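Malic enzyme (Entamoeba histolytica, PDB 3NV9) catalyses the malic enzyme reaction, probably the oxidative decarboxylation of malate to pyruvate with a nicotinamide cofactor, and as an entangled dimer activates metronidazole. Local coordinates at the interface of chains A and B. Residues are numbered along the deposited sequence; one frame, centred on the assembly and turned at random. Chains: chain A/B, Malic enzyme.

Contact 1: the interface of chains A and B. Residues chain A 119-120, 123, 356, 358-360, 363, 408; chain B 61, 64-65.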
loop_
_atom_site.group_PDB
_atom_site.type_symbol
_atom_site.label_atom_id
_atom_site.label_comp_id
_atom_site.label_asym_id
_atom_site.label_seq_id
_atom_site.Cartn_x
_atom_site.Cartn_y
_atom_site.Cartn_z
ATOM N N GLY A 119 -4.300 -7.844 -8.792
ATOM C CA GLY A 119 -3.625 -8.647 -9.813
ATOM C C GLY A 119 -2.580 -7.805 -10.514
ATOM O O GLY A 119 -1.498 -8.289 -10.790
ATOM N N LYS A 120 -2.888 -6.536 -10.781
ATOM C CA LYS A 120 -1.880 -5.599 -11.366
ATOM C C LYS A 120 -0.698 -5.436 -10.405
ATOM O O LYS A 120 0.435 -5.454 -10.829
ATOM C CB LYS A 120 -2.443 -4.169 -11.651
ATOM C CG LYS A 120 -3.639 -4.051 -12.597
ATOM C CD LYS A 120 -3.215 -4.155 -14.051
ATOM C CE LYS A 120 -4.475 -3.905 -14.925
ATOM N NZ LYS A 120 -4.120 -3.958 -16.424
ATOM N N LEU A 123 1.412 -8.482 -10.432
ATOM C CA LEU A 123 2.259 -8.536 -11.659
ATOM C C LEU A 123 3.402 -7.530 -11.673
ATOM O O LEU A 123 4.456 -7.764 -12.270
ATOM C CB LEU A 123 1.428 -8.334 -12.921
ATOM C CG LEU A 123 0.363 -9.376 -13.238
ATOM C CD1 LEU A 123 -0.493 -8.947 -14.488
ATOM C CD2 LEU A 123 0.955 -10.807 -13.361
ATOM N N GLN A 356 -1.540 -13.194 -26.442
ATOM C CA GLN A 356 -2.160 -12.346 -25.416
ATOM C C GLN A 356 -1.615 -10.960 -25.555
ATOM O O GLN A 356 -0.461 -10.679 -25.166
ATOM C CB GLN A 356 -1.952 -12.849 -23.982
ATOM C CG GLN A 356 -2.555 -11.846 -22.946
ATOM C CD GLN A 356 -2.614 -12.370 -21.515
ATOM O OE1 GLN A 356 -3.502 -11.988 -20.736
ATOM N NE2 GLN A 356 -1.699 -13.253 -21.170
ATOM N N ASN A 358 -2.046 -7.763 -24.082
ATOM C CA ASN A 358 -2.561 -7.234 -22.811
ATOM C C ASN A 358 -1.436 -6.377 -22.194
ATOM O O ASN A 358 -0.239 -6.782 -22.279
ATOM C CB ASN A 358 -2.912 -8.400 -21.854
ATOM C CG ASN A 358 -3.695 -7.953 -20.614
ATOM O OD1 ASN A 358 -3.160 -7.276 -19.680
ATOM N ND2 ASN A 358 -5.000 -8.323 -20.591
ATOM N N ASN A 359 -1.788 -5.241 -21.584
ATOM C CA ASN A 359 -0.783 -4.390 -20.964
ATOM C C ASN A 359 0.186 -5.038 -19.914
ATOM O O ASN A 359 1.228 -4.473 -19.646
ATOM C CB ASN A 359 -1.385 -3.083 -20.432
ATOM C CG ASN A 359 -2.556 -3.289 -19.446
ATOM O OD1 ASN A 359 -2.484 -4.117 -18.562
ATOM N ND2 ASN A 359 -3.631 -2.464 -19.586
ATOM N N SER A 360 -0.198 -6.180 -19.321
ATOM C CA SER A 360 0.605 -6.874 -18.345
ATOM C C SER A 360 1.968 -7.234 -18.917
ATOM O O SER A 360 2.915 -7.499 -18.205
ATOM C CB SER A 360 -0.100 -8.172 -17.907
ATOM O OG SER A 360 -0.308 -9.060 -19.011
ATOM N N PHE A 363 3.342 -2.845 -19.089
ATOM C CA PHE A 363 3.489 -2.002 -17.861
ATOM C C PHE A 363 4.667 -2.311 -16.864
ATOM O O PHE A 363 5.279 -1.370 -16.309
ATOM C CB PHE A 363 2.139 -1.755 -17.157
ATOM C CG PHE A 363 1.564 -2.953 -16.404
ATOM C CD1 PHE A 363 0.365 -3.515 -16.798
ATOM C CD2 PHE A 363 2.169 -3.431 -15.240
ATOM C CE1 PHE A 363 -0.197 -4.573 -16.106
ATOM C CE2 PHE A 363 1.598 -4.465 -14.507
ATOM C CZ PHE A 363 0.418 -5.065 -14.962
ATOM N N MET A 408 3.786 -13.388 -20.402
ATOM C CA MET A 408 4.044 -13.140 -18.998
ATOM C C MET A 408 4.940 -14.207 -18.362
ATOM O O MET A 408 5.537 -13.980 -17.291
ATOM C CB MET A 408 2.746 -13.021 -18.182
ATOM C CG MET A 408 1.849 -11.897 -18.617
ATOM S SD MET A 408 0.563 -11.692 -17.368
ATOM C CE MET A 408 -0.616 -12.993 -17.874
ATOM N N PHE B 61 -2.203 -17.067 -13.824
ATOM C CA PHE B 61 -2.530 -15.704 -14.150
ATOM C C PHE B 61 -3.955 -15.574 -14.742
ATOM O O PHE B 61 -4.585 -14.555 -14.561
ATOM C CB PHE B 61 -1.534 -15.132 -15.153
ATOM C CG PHE B 61 -0.171 -14.950 -14.612
ATOM C CD1 PHE B 61 0.019 -14.439 -13.335
ATOM C CD2 PHE B 61 0.947 -15.281 -15.397
ATOM C CE1 PHE B 61 1.309 -14.252 -12.820
ATOM C CE2 PHE B 61 2.230 -15.110 -14.906
ATOM C CZ PHE B 61 2.421 -14.584 -13.618
ATOM N N TYR B 64 -5.915 -15.159 -11.676
ATOM C CA TYR B 64 -5.552 -13.932 -10.991
ATOM C C TYR B 64 -5.861 -12.628 -11.744
ATOM O O TYR B 64 -5.883 -11.524 -11.149
ATOM C CB TYR B 64 -4.052 -13.953 -10.637
ATOM C CG TYR B 64 -3.655 -15.033 -9.682
ATOM C CD1 TYR B 64 -4.509 -15.442 -8.662
ATOM C CD2 TYR B 64 -2.407 -15.676 -9.809
ATOM C CE1 TYR B 64 -4.135 -16.478 -7.790
ATOM C CE2 TYR B 64 -2.030 -16.687 -8.937
ATOM C CZ TYR B 64 -2.895 -17.084 -7.921
ATOM O OH TYR B 64 -2.501 -18.097 -7.028
ATOM N N TYR B 65 -6.100 -12.797 -13.030
ATOM C CA TYR B 65 -6.128 -11.761 -14.010
ATOM C C TYR B 65 -7.170 -12.193 -15.041
ATOM O O TYR B 65 -7.992 -13.068 -14.773
ATOM C CB TYR B 65 -4.725 -11.679 -14.640
ATOM C CG TYR B 65 -4.372 -10.381 -15.324
ATOM C CD1 TYR B 65 -3.835 -10.369 -16.599
ATOM C CD2 TYR B 65 -4.551 -9.151 -14.680
ATOM C CE1 TYR B 65 -3.490 -9.141 -17.225
ATOM C CE2 TYR B 65 -4.186 -7.949 -15.286
ATOM C CZ TYR B 65 -3.663 -7.943 -16.552
ATOM O OH TYR B 65 -3.341 -6.735 -17.155
#

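Contact 2: the interface of chains A and B. Residues chain A 40, 46, 115-116, 119, 122; chain B 63-64, 69, 86.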
loop_
_atom_site.group_PDB
_atom_site.type_symbol
_atom_site.label_atom_id
_atom_site.label_comp_id
_atom_site.label_asym_id
_atom_site.label_seq_id
_atom_site.Cartn_x
_atom_site.Cartn_y
_atom_site.Cartn_z
ATOM N N HIS A 40 -8.949 -16.867 -4.836
ATOM C CA HIS A 40 -8.834 -15.585 -4.134
ATOM C C HIS A 40 -9.295 -15.785 -2.695
ATOM O O HIS A 40 -8.696 -15.323 -1.781
ATOM C CB HIS A 40 -9.641 -14.459 -4.797
ATOM C CG HIS A 40 -9.024 -13.894 -6.035
ATOM N ND1 HIS A 40 -9.092 -14.532 -7.263
ATOM C CD2 HIS A 40 -8.390 -12.721 -6.255
ATOM C CE1 HIS A 40 -8.473 -13.791 -8.171
ATOM N NE2 HIS A 40 -8.051 -12.679 -7.583
ATOM N N LYS A 46 -3.965 -11.772 -2.975
ATOM C CA LYS A 46 -2.864 -12.191 -3.813
ATOM C C LYS A 46 -1.526 -11.668 -3.338
ATOM O O LYS A 46 -0.521 -12.308 -3.606
ATOM C CB LYS A 46 -3.113 -11.831 -5.278
ATOM C CG LYS A 46 -4.228 -12.763 -5.943
ATOM C CD LYS A 46 -4.615 -12.255 -7.326
ATOM C CE LYS A 46 -5.313 -10.809 -7.249
ATOM N NZ LYS A 46 -6.258 -10.630 -8.372
ATOM N N GLY A 115 -9.964 -6.749 -7.056
ATOM C CA GLY A 115 -9.493 -7.990 -7.660
ATOM C C GLY A 115 -8.529 -7.657 -8.752
ATOM O O GLY A 115 -7.401 -8.176 -8.792
ATOM N N VAL A 116 -8.926 -6.756 -9.640
ATOM C CA VAL A 116 -8.095 -6.403 -10.806
ATOM C C VAL A 116 -6.865 -5.585 -10.381
ATOM O O VAL A 116 -5.756 -5.818 -10.883
ATOM C CB VAL A 116 -8.934 -5.642 -11.849
ATOM C CG1 VAL A 116 -8.048 -4.961 -12.936
ATOM C CG2 VAL A 116 -9.967 -6.599 -12.493
ATOM N N GLY A 119 -4.300 -7.844 -8.792
ATOM C CA GLY A 119 -3.625 -8.647 -9.813
ATOM C C GLY A 119 -2.580 -7.805 -10.514
ATOM O O GLY A 119 -1.498 -8.289 -10.790
ATOM N N LEU A 122 0.236 -7.507 -8.122
ATOM C CA LEU A 122 0.909 -8.812 -8.059
ATOM C C LEU A 122 1.896 -8.891 -9.256
ATOM O O LEU A 122 3.092 -9.246 -9.087
ATOM C CB LEU A 122 -0.107 -9.981 -8.123
ATOM C CG LEU A 122 0.495 -11.376 -8.439
ATOM C CD1 LEU A 122 1.345 -11.908 -7.214
ATOM C CD2 LEU A 122 -0.521 -12.473 -8.876
ATOM N N ALA B 63 -6.505 -16.861 -13.714
ATOM C CA ALA B 63 -7.425 -16.872 -12.575
ATOM C C ALA B 63 -7.163 -15.609 -11.723
ATOM O O ALA B 63 -8.097 -15.032 -11.166
ATOM C CB ALA B 63 -7.258 -18.124 -11.746
ATOM N N TYR B 64 -5.915 -15.159 -11.676
ATOM C CA TYR B 64 -5.552 -13.932 -10.991
ATOM C C TYR B 64 -5.861 -12.628 -11.744
ATOM O O TYR B 64 -5.883 -11.524 -11.149
ATOM C CB TYR B 64 -4.052 -13.953 -10.637
ATOM C CG TYR B 64 -3.655 -15.033 -9.682
ATOM C CD1 TYR B 64 -4.509 -15.442 -8.662
ATOM C CD2 TYR B 64 -2.407 -15.676 -9.809
ATOM C CE1 TYR B 64 -4.135 -16.478 -7.790
ATOM C CE2 TYR B 64 -2.030 -16.687 -8.937
ATOM C CZ TYR B 64 -2.895 -17.084 -7.921
ATOM O OH TYR B 64 -2.501 -18.097 -7.028
ATOM N N VAL B 69 -10.496 -13.016 -13.245
ATOM C CA VAL B 69 -10.613 -12.007 -12.221
ATOM C C VAL B 69 -11.956 -11.268 -12.308
ATOM O O VAL B 69 -12.444 -10.686 -11.296
ATOM C CB VAL B 69 -9.415 -11.043 -12.267
ATOM C CG1 VAL B 69 -9.548 -10.004 -13.458
ATOM C CG2 VAL B 69 -9.245 -10.350 -10.906
ATOM N N TYR B 86 -11.831 -11.758 -0.806
ATOM C CA TYR B 86 -11.375 -11.953 -2.174
ATOM C C TYR B 86 -10.147 -11.094 -2.486
ATOM O O TYR B 86 -9.534 -11.258 -3.557
ATOM C CB TYR B 86 -12.488 -11.644 -3.211
ATOM C CG TYR B 86 -13.599 -12.698 -3.337
ATOM C CD1 TYR B 86 -13.294 -14.089 -3.341
ATOM C CD2 TYR B 86 -14.969 -12.303 -3.439
ATOM C CE1 TYR B 86 -14.329 -15.067 -3.446
ATOM C CE2 TYR B 86 -16.011 -13.279 -3.495
ATOM C CZ TYR B 86 -15.675 -14.655 -3.528
ATOM O OH TYR B 86 -16.646 -15.614 -3.629
#

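Contact 1: the interface of chains A and B
B:Tyr65, in the loop just after helix 61-64 of chain B, pushes its ring between helix 114-128 and the loop and 3-10 turn around 358-361 of chain A, against A:Lys120, A:Leu123, A:Asn358 and A:Ser360. Its CG is anti to the backbone N (chi1 -159°), which sends the phenol away from B:Phe61 and deep into chain A. At the tip, the hydroxyl OH of B:Tyr65 donates to the amide oxygen OD1 of A:Asn358 at 2.6 Å. The two groups meet tip to tip, and the C=O...donor angle of 143° leaves the hydroxyl slightly tilted from the amide plane. OD1 of A:Asn358 also accepts from the backbone N of A:Ser360 at 3.2 Å, nearly straight at the hydrogen (168°) and on a lone pair, which holds the amide in place. A:Lys120, bent at chi2 and extended beyond, brings NZ within 3.0 Å of the OH of B:Tyr65 as a donor. OD1 of A:Asn359, 3.1 Å from B:Tyr65 OH, offers a possible alternative acceptor.

A:Leu123 works with both branches: CD1 lies over the centre of the B:Tyr65 ring at 3.8 Å, while CD2 touches CE1 of B:Phe61 at 3.5 Å. A:Met408 slides past B:Phe61 in the opposite direction, its methyl CE 3.6 Å from CB of B:Phe61. CB of A:Ser360 lies on the same ring face as A:Leu123 CD1, near the CE1 edge, 3.6 Å from CE1 of B:Tyr65.

B:Tyr65, of the family's YTP motif, and A:Lys120 are the conserved catalytic pair, and here they come from different chains: the contact builds a shared active site, tying catalysis to dimerisation.

Contact 2: the interface of chains A and B
At the two-fold dimer interface, the loop carrying A:Lys46, between helix 21-43 and strand 47-51, meets the end of helix 61-64 of chain B, where A:Lys46 touches B:Tyr64. The amine nitrogen NZ of A:Lys46 donates to the carbonyl O of B:Tyr64 at 2.9 Å, with a C=O...donor angle of 136° and a slight tilt from the carbonyl plane. Two bonds within chain A fix the same nitrogen: NZ of A:Lys46 donates to ring nitrogen NE2 of A:His40 at 2.8 Å, nearly in the imidazole plane, and to the carbonyl O of A:Gly115, in the first turn of helix 114-128, at 2.7 Å. A bend at chi3 (-64°) turns the lysine end toward these three acceptors. With NE2 accepting, the imidazole proton would be expected on ND1, and the amine should favour its charged form, though neither is seen directly.

The A:His40 ring is wedged between two main-chain oxygens of chain B. Its CE1 edge points in plane at O of B:Ala63, 3.3 Å away, and its CD2 lies 3.3 Å from O of B:Tyr86; contacts of this kind suit the polarised C-H groups of imidazole.

Aliphatic carbons cover one face of the B:Tyr64 ring. CD of A:Lys46 sits against CD1 of B:Tyr64 at 3.5 Å as the two side chains run past each other in opposite directions, and on the same face CD2 of A:Leu122 approaches CD2 of B:Tyr64 at 3.8 Å, toward the opposite, CD2 edge.

Beyond the amine, B:Val69, at the start of helix 69-78, crosses A:Val116 at about a right angle. Its CG2, anti to the backbone N, packs on the peptide carbon of A:Gly115, while CG1 of B:Val69 (chi1 77°) meets A:Val116 CG2 at 3.6 Å.

The C-alpha centres of contact 1 and contact 2 lie about 10 Å apart, and A:Gly119 and B:Tyr64 belong to both. Helix 114-128 of chain A and helix 61-64 of chain B run through the two sites, so the anchoring of B:Tyr64 in contact 2 plausibly positions the neighbouring B:Tyr65 of contact 1. Beyond this shared segment around B:Tyr64, contact 2 draws on helices 69-78 and 83-86 of chain B and appears mainly structural, whereas contact 1 holds the catalytic tyrosine and lysine. Because the interface is two-fold symmetric, the exchanged chains repeat the pair, consistent with the deeply entangled dimer in which each subunit completes the other's active site.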